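Melanin biosynthesis protein TyrA, putative (Shewanella oneidensis, PDB 2IIZ) binds heme b and probably acts as a peroxidase of the dye-decolorizing (DyP-type) family. Local coordinates at residues A[187-190]-A[191-194]; A[197-200]-A[201-204]; A[222-225]-A[226-229]. All coordinates share one frame; numbering follows the deposited sequence.

Contact 1. Residues A[187-190]-A[191-194]; sequences AHNL and SKWH
Asn189 caps the start of helix 190-193, its OD1 turned back over the first turn toward Ser191 and Lys192. With CG anti to the backbone N, a chi1 of -171° brings the amide alongside Ser191 and Lys192. Ser191 OG gives its proton to Asn189 OD1 at 3.1 Å, tilted only slightly from the carbonyl plane. The capping bond proper, from Lys192 N to Asn189 OD1, is nearly straight but weak at 3.5 Å. A water donates to the same OD1 and accepts from Ser191 N, so that three donors, one of them weak, share one oxygen. The amide's other branch is packed rather than bonded here: Asn189 ND2 lies 3.4 Å from Lys192 CB, where the two side chains cross at about a right angle. Replacing Asn189 by alanine removes OD1, and Lys192 N, Ser191 OG and the water would probably lose their shared acceptor, leaving the first turn uncapped.

Whereas this cap faces solvent, the tight side is backbone and indole. Trp193 N donates to Asn189 O at 3.1 Å, and His194 N to Leu190 O at 2.9 Å. Trp193 is buried, its NE1 bonded to Thr148 O and its ring edge-to-face with Phe290. The turn carries the chain from strand 179-188 into a short helix whose indole packs against Gln201, Ile204 and Ile205 of helix 198-205, while Leu190 touches Asn120 of the second subunit.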
ATOM      1  N   ALA A 187     -15.281   5.960  -0.395  1.00 36.99           N
ATOM      2  CA  ALA A 187     -15.286   4.555  -0.781  1.00 36.90           C
ATOM      3  C   ALA A 187     -16.206   4.411  -2.006  1.00 37.64           C
ATOM      4  O   ALA A 187     -17.420   4.584  -1.906  1.00 35.47           O
ATOM      5  CB  ALA A 187     -15.786   3.693   0.369  1.00 35.51           C
ATOM      6  N   HIS A 188     -15.617   4.100  -3.159  1.00 37.32           N
ATOM      7  CA  HIS A 188     -16.368   3.993  -4.397  1.00 36.85           C
ATOM      8  C   HIS A 188     -17.030   2.619  -4.424  1.00 37.97           C
ATOM      9  O   HIS A 188     -16.474   1.647  -3.897  1.00 36.38           O
ATOM     10  CB  HIS A 188     -15.439   4.112  -5.623  1.00 37.76           C
ATOM     11  CG  HIS A 188     -14.828   5.463  -5.817  1.00 33.18           C
ATOM     12  ND1 HIS A 188     -15.125   6.545  -5.018  1.00 34.37           N
ATOM     13  CD2 HIS A 188     -13.941   5.909  -6.741  1.00 34.25           C
ATOM     14  CE1 HIS A 188     -14.436   7.599  -5.433  1.00 33.22           C
ATOM     15  NE2 HIS A 188     -13.714   7.240  -6.481  1.00 31.04           N
ATOM     16  N   ASN A 189     -18.212   2.557  -5.037  1.00 38.31           N
ATOM     17  CA  ASN A 189     -18.846   1.303  -5.429  1.00 38.44           C
ATOM     18  C   ASN A 189     -18.504   1.038  -6.899  1.00 38.93           C
ATOM     19  O   ASN A 189     -19.251   1.394  -7.819  1.00 37.85           O
ATOM     20  CB  ASN A 189     -20.361   1.400  -5.211  1.00 39.08           C
ATOM     21  CG  ASN A 189     -21.075   0.068  -5.379  1.00 39.20           C
ATOM     22  OD1 ASN A 189     -20.479  -0.938  -5.788  1.00 36.74           O
ATOM     23  ND2 ASN A 189     -22.370   0.056  -5.058  1.00 29.18           N
ATOM     24  N   LEU A 190     -17.360   0.411  -7.125  1.00 40.75           N
ATOM     25  CA  LEU A 190     -16.829   0.269  -8.478  1.00 39.63           C
ATOM     26  C   LEU A 190     -17.627  -0.710  -9.337  1.00 39.67           C
ATOM     27  O   LEU A 190     -17.723  -0.529 -10.563  1.00 37.62           O
ATOM     28  CB  LEU A 190     -15.361  -0.151  -8.431  1.00 40.04           C
ATOM     29  CG  LEU A 190     -14.408   0.919  -7.904  1.00 38.78           C
ATOM     30  CD1 LEU A 190     -13.019   0.339  -7.808  1.00 42.19           C
ATOM     31  CD2 LEU A 190     -14.377   2.165  -8.774  1.00 33.58           C
ATOM     32  N   SER A 191     -18.200  -1.739  -8.712  1.00 39.53           N
ATOM     33  CA  SER A 191     -18.984  -2.713  -9.474  1.00 41.34           C
ATOM     34  C   SER A 191     -20.215  -2.035 -10.067  1.00 39.87           C
ATOM     35  O   SER A 191     -20.538  -2.252 -11.235  1.00 39.18           O
ATOM     36  CB  SER A 191     -19.397  -3.923  -8.619  1.00 41.56           C
ATOM     37  OG  SER A 191     -20.091  -3.502  -7.458  1.00 50.98           O
ATOM     38  N   LYS A 192     -20.883  -1.221  -9.251  1.00 37.58           N
ATOM     39  CA  LYS A 192     -22.052  -0.439  -9.680  1.00 36.85           C
ATOM     40  C   LYS A 192     -21.681   0.565 -10.778  1.00 36.76           C
ATOM     41  O   LYS A 192     -22.386   0.695 -11.773  1.00 36.09           O
ATOM     42  CB  LYS A 192     -22.654   0.305  -8.477  1.00 35.18           C
ATOM     43  CG  LYS A 192     -23.985   0.982  -8.758  1.00 38.08           C
ATOM     44  CD  LYS A 192     -24.426   1.893  -7.614  1.00 31.97           C
ATOM     45  CE  LYS A 192     -25.737   2.583  -7.962  1.00 37.73           C
ATOM     46  NZ  LYS A 192     -26.462   3.086  -6.760  1.00 36.55           N
ATOM     47  N   TRP A 193     -20.567   1.270 -10.585  1.00 36.94           N
ATOM     48  CA  TRP A 193     -20.117   2.292 -11.532  1.00 36.29           C
ATOM     49  C   TRP A 193     -19.831   1.696 -12.901  1.00 36.07           C
ATOM     50  O   TRP A 193     -20.271   2.223 -13.933  1.00 31.93           O
ATOM     51  CB  TRP A 193     -18.835   2.956 -11.014  1.00 36.07           C
ATOM     52  CG  TRP A 193     -18.239   3.976 -11.957  1.00 35.48           C
ATOM     53  CD1 TRP A 193     -17.141   3.809 -12.758  1.00 37.57           C
ATOM     54  CD2 TRP A 193     -18.706   5.306 -12.192  1.00 31.08           C
ATOM     55  NE1 TRP A 193     -16.901   4.953 -13.468  1.00 33.69           N
ATOM     56  CE2 TRP A 193     -17.852   5.887 -13.138  1.00 33.99           C
ATOM     57  CE3 TRP A 193     -19.758   6.066 -11.688  1.00 32.84           C
ATOM     58  CZ2 TRP A 193     -18.025   7.180 -13.590  1.00 28.22           C
ATOM     59  CZ3 TRP A 193     -19.925   7.361 -12.144  1.00 32.83           C
ATOM     60  CH2 TRP A 193     -19.065   7.900 -13.080  1.00 34.19           C
ATOM     61  N   HIS A 194     -19.088   0.587 -12.897  1.00 35.78           N
ATOM     62  CA  HIS A 194     -18.602   0.004 -14.131  1.00 35.47           C
ATOM     63  C   HIS A 194     -19.685  -0.733 -14.902  1.00 35.11           C
ATOM     64  O   HIS A 194     -19.398  -1.227 -15.987  1.00 38.35           O
ATOM     65  CB  HIS A 194     -17.376  -0.910 -13.883  1.00 36.56           C
ATOM     66  CG  HIS A 194     -16.124  -0.164 -13.505  1.00 40.53           C
ATOM     67  ND1 HIS A 194     -15.810   1.081 -14.014  1.00 43.33           N
ATOM     68  CD2 HIS A 194     -15.110  -0.487 -12.667  1.00 45.86           C
ATOM     69  CE1 HIS A 194     -14.665   1.496 -13.504  1.00 43.04           C
ATOM     70  NE2 HIS A 194     -14.218   0.563 -12.681  1.00 48.08           N
TER
HETATM   71  O   HOH W   1     -17.825  -2.393  -5.671  1.00 52.07           O

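Contact 2. Residues A[197-200]-A[201-204]; sequences PLKK and QEDI
Glu202 folds back along the first turn of helix 198-205 to lie against Leu198, one turn earlier. Its CB sits 3.6 Å from Leu198 O, and CG comes closer to that same oxygen, at 3.2 Å. From there the chain runs extended (chi2 -178°): CD approaches Leu198 CD1 and CG, each at 3.9 Å, and OE2 ends 3.5 Å from Leu198 CD1. Leu198 carbons thus lie against the carboxylate, but its polar need is met elsewhere, for OE2 accepts from Lys209 N. Leu198 O also takes the backbone bond from Glu202 N, at 3.0 Å and almost straight.

A looser pair lies alongside. Lys199 CE reaches to 3.6 Å from Asp203 OD1, whereas NZ remains 4.3 Å from that oxygen, beyond a salt bridge; any attraction is likely to be modest, and OD1 is bonded to Tyr215 OH. Gln201 is buried, with OE1 bonded to Lys209 NZ and NE2 to Leu196 O just before the helix. Gln201 and Ile204 mark the side of this surface helix that meets helix 190-193, and beyond its far end the chain runs on through a loop to helix 225-228.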
ATOM      1  N   PRO A 197     -23.253   2.336 -18.930  1.00 36.38           N
ATOM      2  CA  PRO A 197     -22.759   2.629 -20.271  1.00 36.11           C
ATOM      3  C   PRO A 197     -21.915   3.895 -20.263  1.00 36.83           C
ATOM      4  O   PRO A 197     -22.147   4.796 -19.452  1.00 36.99           O
ATOM      5  CB  PRO A 197     -24.037   2.855 -21.086  1.00 36.84           C
ATOM      6  CG  PRO A 197     -25.116   2.229 -20.314  1.00 35.52           C
ATOM      7  CD  PRO A 197     -24.722   2.284 -18.880  1.00 36.66           C
ATOM      8  N   LEU A 198     -20.951   3.951 -21.167  1.00 36.61           N
ATOM      9  CA  LEU A 198     -19.979   5.040 -21.224  1.00 37.04           C
ATOM     10  C   LEU A 198     -20.628   6.437 -21.198  1.00 36.60           C
ATOM     11  O   LEU A 198     -20.205   7.314 -20.441  1.00 37.35           O
ATOM     12  CB  LEU A 198     -19.109   4.866 -22.483  1.00 36.19           C
ATOM     13  CG  LEU A 198     -18.090   5.946 -22.846  1.00 35.90           C
ATOM     14  CD1 LEU A 198     -17.075   6.156 -21.728  1.00 34.92           C
ATOM     15  CD2 LEU A 198     -17.398   5.575 -24.154  1.00 32.23           C
ATOM     16  N   LYS A 199     -21.644   6.638 -22.022  1.00 35.53           N
ATOM     17  CA  LYS A 199     -22.319   7.928 -22.108  1.00 36.11           C
ATOM     18  C   LYS A 199     -22.901   8.365 -20.755  1.00 35.71           C
ATOM     19  O   LYS A 199     -22.879   9.550 -20.425  1.00 34.75           O
ATOM     20  CB  LYS A 199     -23.436   7.868 -23.160  1.00 38.50           C
ATOM     21  CG  LYS A 199     -24.158   9.206 -23.435  1.00 42.91           C
ATOM     22  CD  LYS A 199     -23.188  10.306 -23.892  1.00 47.86           C
ATOM     23  CE  LYS A 199     -23.938  11.532 -24.404  1.00 51.13           C
ATOM     24  NZ  LYS A 199     -23.049  12.438 -25.192  1.00 52.39           N
ATOM     25  N   LYS A 200     -23.417   7.416 -19.973  1.00 34.53           N
ATOM     26  CA  LYS A 200     -23.952   7.746 -18.642  1.00 34.21           C
ATOM     27  C   LYS A 200     -22.864   8.232 -17.709  1.00 33.27           C
ATOM     28  O   LYS A 200     -23.058   9.225 -16.986  1.00 32.55           O
ATOM     29  CB  LYS A 200     -24.640   6.547 -17.988  1.00 35.21           C
ATOM     30  CG  LYS A 200     -25.720   5.931 -18.846  1.00 42.34           C
ATOM     31  CD  LYS A 200     -26.971   5.565 -18.065  1.00 43.62           C
ATOM     32  CE  LYS A 200     -28.146   5.350 -19.015  1.00 43.21           C
ATOM     33  NZ  LYS A 200     -29.438   5.405 -18.303  1.00 48.19           N
ATOM     34  N   GLN A 201     -21.730   7.522 -17.725  1.00 30.50           N
ATOM     35  CA  GLN A 201     -20.575   7.887 -16.925  1.00 30.18           C
ATOM     36  C   GLN A 201     -20.205   9.317 -17.255  1.00 30.81           C
ATOM     37  O   GLN A 201     -20.042  10.138 -16.358  1.00 32.14           O
ATOM     38  CB  GLN A 201     -19.358   6.978 -17.205  1.00 28.14           C
ATOM     39  CG  GLN A 201     -19.561   5.501 -16.855  1.00 27.19           C
ATOM     40  CD  GLN A 201     -18.277   4.671 -16.837  1.00 28.93           C
ATOM     41  OE1 GLN A 201     -17.165   5.196 -16.715  1.00 24.35           O
ATOM     42  NE2 GLN A 201     -18.432   3.361 -16.958  1.00 22.55           N
ATOM     43  N   GLU A 202     -20.073   9.593 -18.550  1.00 31.01           N
ATOM     44  CA  GLU A 202     -19.661  10.911 -19.048  1.00 32.79           C
ATOM     45  C   GLU A 202     -20.678  11.981 -18.640  1.00 32.94           C
ATOM     46  O   GLU A 202     -20.302  13.107 -18.330  1.00 31.37           O
ATOM     47  CB  GLU A 202     -19.456  10.871 -20.578  1.00 31.93           C
ATOM     48  CG  GLU A 202     -18.317   9.893 -20.982  1.00 36.61           C
ATOM     49  CD  GLU A 202     -18.019   9.827 -22.479  1.00 37.73           C
ATOM     50  OE1 GLU A 202     -18.930  10.079 -23.299  1.00 45.12           O
ATOM     51  OE2 GLU A 202     -16.856   9.512 -22.834  1.00 40.99           O
ATOM     52  N   ASP A 203     -21.959  11.606 -18.634  1.00 33.62           N
ATOM     53  CA  ASP A 203     -23.053  12.516 -18.281  1.00 34.50           C
ATOM     54  C   ASP A 203     -23.082  12.828 -16.786  1.00 35.30           C
ATOM     55  O   ASP A 203     -23.629  13.845 -16.367  1.00 35.35           O
ATOM     56  CB  ASP A 203     -24.401  11.912 -18.694  1.00 34.01           C
ATOM     57  CG  ASP A 203     -24.766  12.175 -20.157  1.00 34.89           C
ATOM     58  OD1 ASP A 203     -23.924  12.673 -20.943  1.00 34.55           O
ATOM     59  OD2 ASP A 203     -25.934  11.872 -20.514  1.00 32.05           O
ATOM     60  N   ILE A 204     -22.495  11.948 -15.986  1.00 35.43           N
ATOM     61  CA  ILE A 204     -22.451  12.124 -14.527  1.00 36.49           C
ATOM     62  C   ILE A 204     -21.298  13.060 -14.126  1.00 36.65           C
ATOM     63  O   ILE A 204     -21.407  13.893 -13.206  1.00 35.88           O
ATOM     64  CB  ILE A 204     -22.330  10.733 -13.833  1.00 36.55           C
ATOM     65  CG1 ILE A 204     -23.700  10.075 -13.800  1.00 34.41           C
ATOM     66  CG2 ILE A 204     -21.778  10.828 -12.409  1.00 36.41           C
ATOM     67  CD1 ILE A 204     -23.608   8.595 -13.727  1.00 33.47           C
TER

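Contact 3. Residues A[222-225]-A[226-229]. With HEM (protoporphyrin IX containing Fe), chain C.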
ATOM      1  N   LEU A 222     -27.534  19.342 -15.335  1.00 32.75           N
ATOM      2  CA  LEU A 222     -27.584  20.026 -14.041  1.00 32.47           C
ATOM      3  C   LEU A 222     -27.215  19.112 -12.865  1.00 32.35           C
ATOM      4  O   LEU A 222     -26.888  19.593 -11.784  1.00 30.12           O
ATOM      5  CB  LEU A 222     -28.952  20.682 -13.831  1.00 31.17           C
ATOM      6  CG  LEU A 222     -29.090  22.094 -14.429  1.00 34.35           C
ATOM      7  CD1 LEU A 222     -28.675  22.161 -15.904  1.00 33.78           C
ATOM      8  CD2 LEU A 222     -30.528  22.613 -14.262  1.00 27.57           C
ATOM      9  N   THR A 223     -27.266  17.798 -13.093  1.00 34.08           N
ATOM     10  CA  THR A 223     -26.862  16.792 -12.100  1.00 33.10           C
ATOM     11  C   THR A 223     -25.436  16.293 -12.235  1.00 33.72           C
ATOM     12  O   THR A 223     -25.067  15.305 -11.595  1.00 34.25           O
ATOM     13  CB  THR A 223     -27.760  15.549 -12.224  1.00 33.76           C
ATOM     14  OG1 THR A 223     -27.751  15.100 -13.587  1.00 32.90           O
ATOM     15  CG2 THR A 223     -29.196  15.865 -11.785  1.00 31.54           C
ATOM     16  N   SER A 224     -24.621  16.943 -13.062  1.00 34.33           N
ATOM     17  CA  SER A 224     -23.256  16.447 -13.306  1.00 33.57           C
ATOM     18  C   SER A 224     -22.274  17.026 -12.297  1.00 31.91           C
ATOM     19  O   SER A 224     -22.432  18.179 -11.883  1.00 29.11           O
ATOM     20  CB  SER A 224     -22.798  16.796 -14.721  1.00 35.23           C
ATOM     21  OG  SER A 224     -22.776  18.191 -14.897  1.00 30.64           O
ATOM     22  N   HIS A 225     -21.269  16.235 -11.913  1.00 29.35           N
ATOM     23  CA  HIS A 225     -20.277  16.664 -10.918  1.00 31.41           C
ATOM     24  C   HIS A 225     -19.711  18.071 -11.154  1.00 32.10           C
ATOM     25  O   HIS A 225     -19.658  18.867 -10.227  1.00 35.14           O
ATOM     26  CB  HIS A 225     -19.102  15.672 -10.824  1.00 32.29           C
ATOM     27  CG  HIS A 225     -18.207  15.910  -9.651  1.00 32.40           C
ATOM     28  ND1 HIS A 225     -18.684  16.250  -8.404  1.00 32.30           N
ATOM     29  CD2 HIS A 225     -16.860  15.853  -9.534  1.00 43.44           C
ATOM     30  CE1 HIS A 225     -17.669  16.396  -7.571  1.00 40.09           C
ATOM     31  NE2 HIS A 225     -16.548  16.159  -8.230  1.00 40.25           N
ATOM     32  N   ILE A 226     -19.297  18.356 -12.386  1.00 32.28           N
ATOM     33  CA  ILE A 226     -18.605  19.615 -12.760  1.00 34.55           C
ATOM     34  C   ILE A 226     -19.553  20.826 -12.824  1.00 36.20           C
ATOM     35  O   ILE A 226     -19.115  21.987 -12.698  1.00 37.71           O
ATOM     36  CB  ILE A 226     -17.924  19.470 -14.171  1.00 34.79           C
ATOM     37  CG1 ILE A 226     -17.012  18.264 -14.211  1.00 34.16           C
ATOM     38  CG2 ILE A 226     -17.096  20.657 -14.542  1.00 38.29           C
ATOM     39  CD1 ILE A 226     -16.163  18.124 -13.024  1.00 39.81           C
ATOM     40  N   LYS A 227     -20.832  20.562 -13.037  1.00 33.85           N
ATOM     41  CA  LYS A 227     -21.822  21.627 -13.068  1.00 36.43           C
ATOM     42  C   LYS A 227     -22.061  22.050 -11.633  1.00 37.14           C
ATOM     43  O   LYS A 227     -22.226  23.225 -11.340  1.00 36.74           O
ATOM     44  CB  LYS A 227     -23.128  21.132 -13.716  1.00 34.83           C
ATOM     45  CG  LYS A 227     -24.225  22.200 -13.883  1.00 37.87           C
ATOM     46  CD  LYS A 227     -23.728  23.414 -14.642  1.00 29.56           C
ATOM     47  CE  LYS A 227     -24.881  24.244 -15.179  1.00 34.14           C
ATOM     48  NZ  LYS A 227     -24.411  25.378 -16.043  1.00 34.10           N
ATOM     49  N   ARG A 228     -22.058  21.060 -10.745  1.00 39.68           N
ATOM     50  CA  ARG A 228     -22.433  21.235  -9.346  1.00 39.46           C
ATOM     51  C   ARG A 228     -21.348  21.905  -8.517  1.00 37.41           C
ATOM     52  O   ARG A 228     -21.640  22.651  -7.588  1.00 38.86           O
ATOM     53  CB  ARG A 228     -22.740  19.864  -8.732  1.00 41.83           C
ATOM     54  CG  ARG A 228     -23.996  19.170  -9.275  1.00 40.13           C
ATOM     55  CD  ARG A 228     -25.252  19.705  -8.645  1.00 36.43           C
ATOM     56  NE  ARG A 228     -25.725  20.903  -9.355  1.00 40.65           N
ATOM     57  CZ  ARG A 228     -25.879  22.098  -8.810  1.00 31.90           C
ATOM     58  NH1 ARG A 228     -25.610  22.310  -7.538  1.00 42.73           N
ATOM     59  NH2 ARG A 228     -26.302  23.095  -9.550  1.00 43.13           N
ATOM     60  N   VAL A 229     -20.101  21.641  -8.851  1.00 34.19           N
ATOM     61  CA  VAL A 229     -18.966  22.159  -8.075  1.00 35.04           C
ATOM     62  C   VAL A 229     -18.193  23.303  -8.757  1.00 36.27           C
ATOM     63  O   VAL A 229     -17.143  23.721  -8.258  1.00 40.14           O
ATOM     64  CB  VAL A 229     -17.940  21.037  -7.752  1.00 34.11           C
ATOM     65  CG1 VAL A 229     -18.589  19.904  -6.976  1.00 37.06           C
ATOM     66  CG2 VAL A 229     -17.323  20.523  -9.030  1.00 30.29           C
TER
HETATM   67  CHA HEM C 400     -13.727  18.280 -10.791  1.00 32.19           C
HETATM   68  CHB HEM C 400     -13.794  13.651  -9.458  1.00 28.51           C
HETATM   69  CHC HEM C 400     -15.205  14.868  -5.052  1.00 30.85           C
HETATM   70  CHD HEM C 400     -14.613  19.493  -6.176  1.00 30.50           C
HETATM   71  C1A HEM C 400     -13.655  16.912 -10.823  1.00 37.29           C
HETATM   72  C2A HEM C 400     -13.358  16.117 -11.996  1.00 29.86           C
HETATM   73  C3A HEM C 400     -13.381  14.830 -11.605  1.00 30.40           C
HETATM   74  C4A HEM C 400     -13.683  14.791 -10.199  1.00 28.44           C
HETATM   75  CMA HEM C 400     -13.136  13.581 -12.468  1.00 30.12           C
HETATM   76  CAA HEM C 400     -13.074  16.678 -13.411  1.00 33.95           C
HETATM   77  CBA HEM C 400     -11.571  16.935 -13.639  1.00 34.73           C
HETATM   78  CGA HEM C 400     -11.126  18.212 -12.960  1.00 34.44           C
HETATM   79  O1A HEM C 400     -10.417  18.146 -11.912  1.00 25.83           O
HETATM   80  O2A HEM C 400     -11.470  19.317 -13.461  1.00 35.77           O
HETATM   81  C1B HEM C 400     -14.197  13.588  -8.161  1.00 21.14           C
HETATM   82  C2B HEM C 400     -14.393  12.362  -7.417  1.00 25.79           C
HETATM   83  C3B HEM C 400     -14.787  12.705  -6.185  1.00 28.26           C
HETATM   84  C4B HEM C 400     -14.843  14.146  -6.135  1.00 27.03           C
HETATM   85  CMB HEM C 400     -14.164  10.957  -8.019  1.00 34.93           C
HETATM   86  CAB HEM C 400     -15.137  11.818  -4.980  1.00 30.78           C
HETATM   87  CBB HEM C 400     -15.725  10.642  -5.146  1.00 39.88           C
HETATM   88  C1C HEM C 400     -15.186  16.226  -4.995  1.00 28.02           C
HETATM   89  C2C HEM C 400     -15.592  16.991  -3.846  1.00 30.05           C
HETATM   90  C3C HEM C 400     -15.432  18.282  -4.149  1.00 30.86           C
HETATM   91  C4C HEM C 400     -14.913  18.347  -5.502  1.00 24.42           C
HETATM   92  CMC HEM C 400     -16.109  16.344  -2.551  1.00 32.43           C
HETATM   93  CAC HEM C 400     -15.720  19.520  -3.278  1.00 35.17           C
HETATM   94  CBC HEM C 400     -16.221  19.477  -2.036  1.00 37.61           C
HETATM   95  C1D HEM C 400     -14.298  19.599  -7.503  1.00 31.64           C
HETATM   96  C2D HEM C 400     -13.987  20.838  -8.166  1.00 32.26           C
HETATM   97  C3D HEM C 400     -13.711  20.460  -9.609  1.00 36.95           C
HETATM   98  C4D HEM C 400     -13.885  19.032  -9.662  1.00 36.39           C
HETATM   99  CMD HEM C 400     -13.956  22.245  -7.533  1.00 36.77           C
HETATM  100  CAD HEM C 400     -13.333  21.381 -10.780  1.00 36.72           C
HETATM  101  CBD HEM C 400     -14.608  21.709 -11.540  1.00 36.79           C
HETATM  102  CGD HEM C 400     -14.416  22.836 -12.527  1.00 39.04           C
HETATM  103  O1D HEM C 400     -14.371  22.546 -13.762  1.00 41.41           O
HETATM  104  O2D HEM C 400     -14.315  24.006 -12.073  1.00 26.96           O
HETATM  105  NA  HEM C 400     -13.850  16.077  -9.738  1.00 23.70           N
HETATM  106  NB  HEM C 400     -14.477  14.667  -7.350  1.00 29.20           N
HETATM  107  NC  HEM C 400     -14.770  17.069  -5.998  1.00 24.03           N
HETATM  108  ND  HEM C 400     -14.228  18.559  -8.409  1.00 34.86           N
HETATM  109 FE   HEM C 400     -14.525  16.564  -7.938  1.00 31.37          FE
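The proximal side of the heme is built on helix 225-228, whose first residue, His225, is the axial ligand; Val229, one turn on, touches the same porphyrin. His225 NE2 binds the heme iron at 2.1 Å. The imidazole reaches the metal because CG stands anti to the backbone N (chi1 -169°), which carries the ring away from the helix body toward the porphyrin. Its ND1, the nitrogen not on the iron, is hydrogen-bonded to the carboxylate oxygen OD2 of Asp285, presumably as donor, which helps to fix the ring's rotation; a histidine-aspartate pair behind the iron is known from other heme peroxidases.

Val229 CG2 stands over one face of the imidazole, and its CG1 comes closer, 3.7 Å from His225 CE1. Val229 CG2 also touches the porphyrin, 3.5 Å from heme C2D, so Val229 fills the angle between the imidazole and the porphyrin. Ile226 adds a second aliphatic contact: CD1 is 3.3 Å from the heme meso carbon CHA, and CG2 lies beside a propionate oxygen, O1D.

DyP-type peroxidases are built from two ferredoxin-like α+β domains in one chain; in the C-terminal one this short helix follows a long loop, with Ser224 at its N-cap position. Ser224 O accepts from Arg228 N at 3.1 Å, and Val229 N donates to His225 O, closing the single turn. Ser224 OG lies 3.2 Å from Lys227 CB but bonds to Pro221 O. On the side remote from the heme, Arg228 bends at chi2 and chi3 to curl back, and its NE donates to Leu222 O at 3.0 Å, almost head-on to the carbonyl with the oxygen near the edge of the guanidinium. Met275 of helix 266-276 packs on both His225 and Val229.

Overall arrangement
The three contacts follow one another in series along the C-terminal family region, each a local turn, and none encloses or crosses another. Contact 1 comes as the chain leaves strand 179-188 and enters helix 190-193; a short link then leads to contact 2 on helix 198-205. The two meet where Trp193 CZ3 packs 3.9 Å from Ile204 CG2. A longer loop brings the chain to contact 3, joined to contact 2 by a probable backbone hydrogen bond, Ile204 O to His225 N at 2.7 Å. Contacts 1 and 3 do not touch; helix 198-205 lies between helix 190-193, which follows strand 179-188, and the iron-binding helix 225-228.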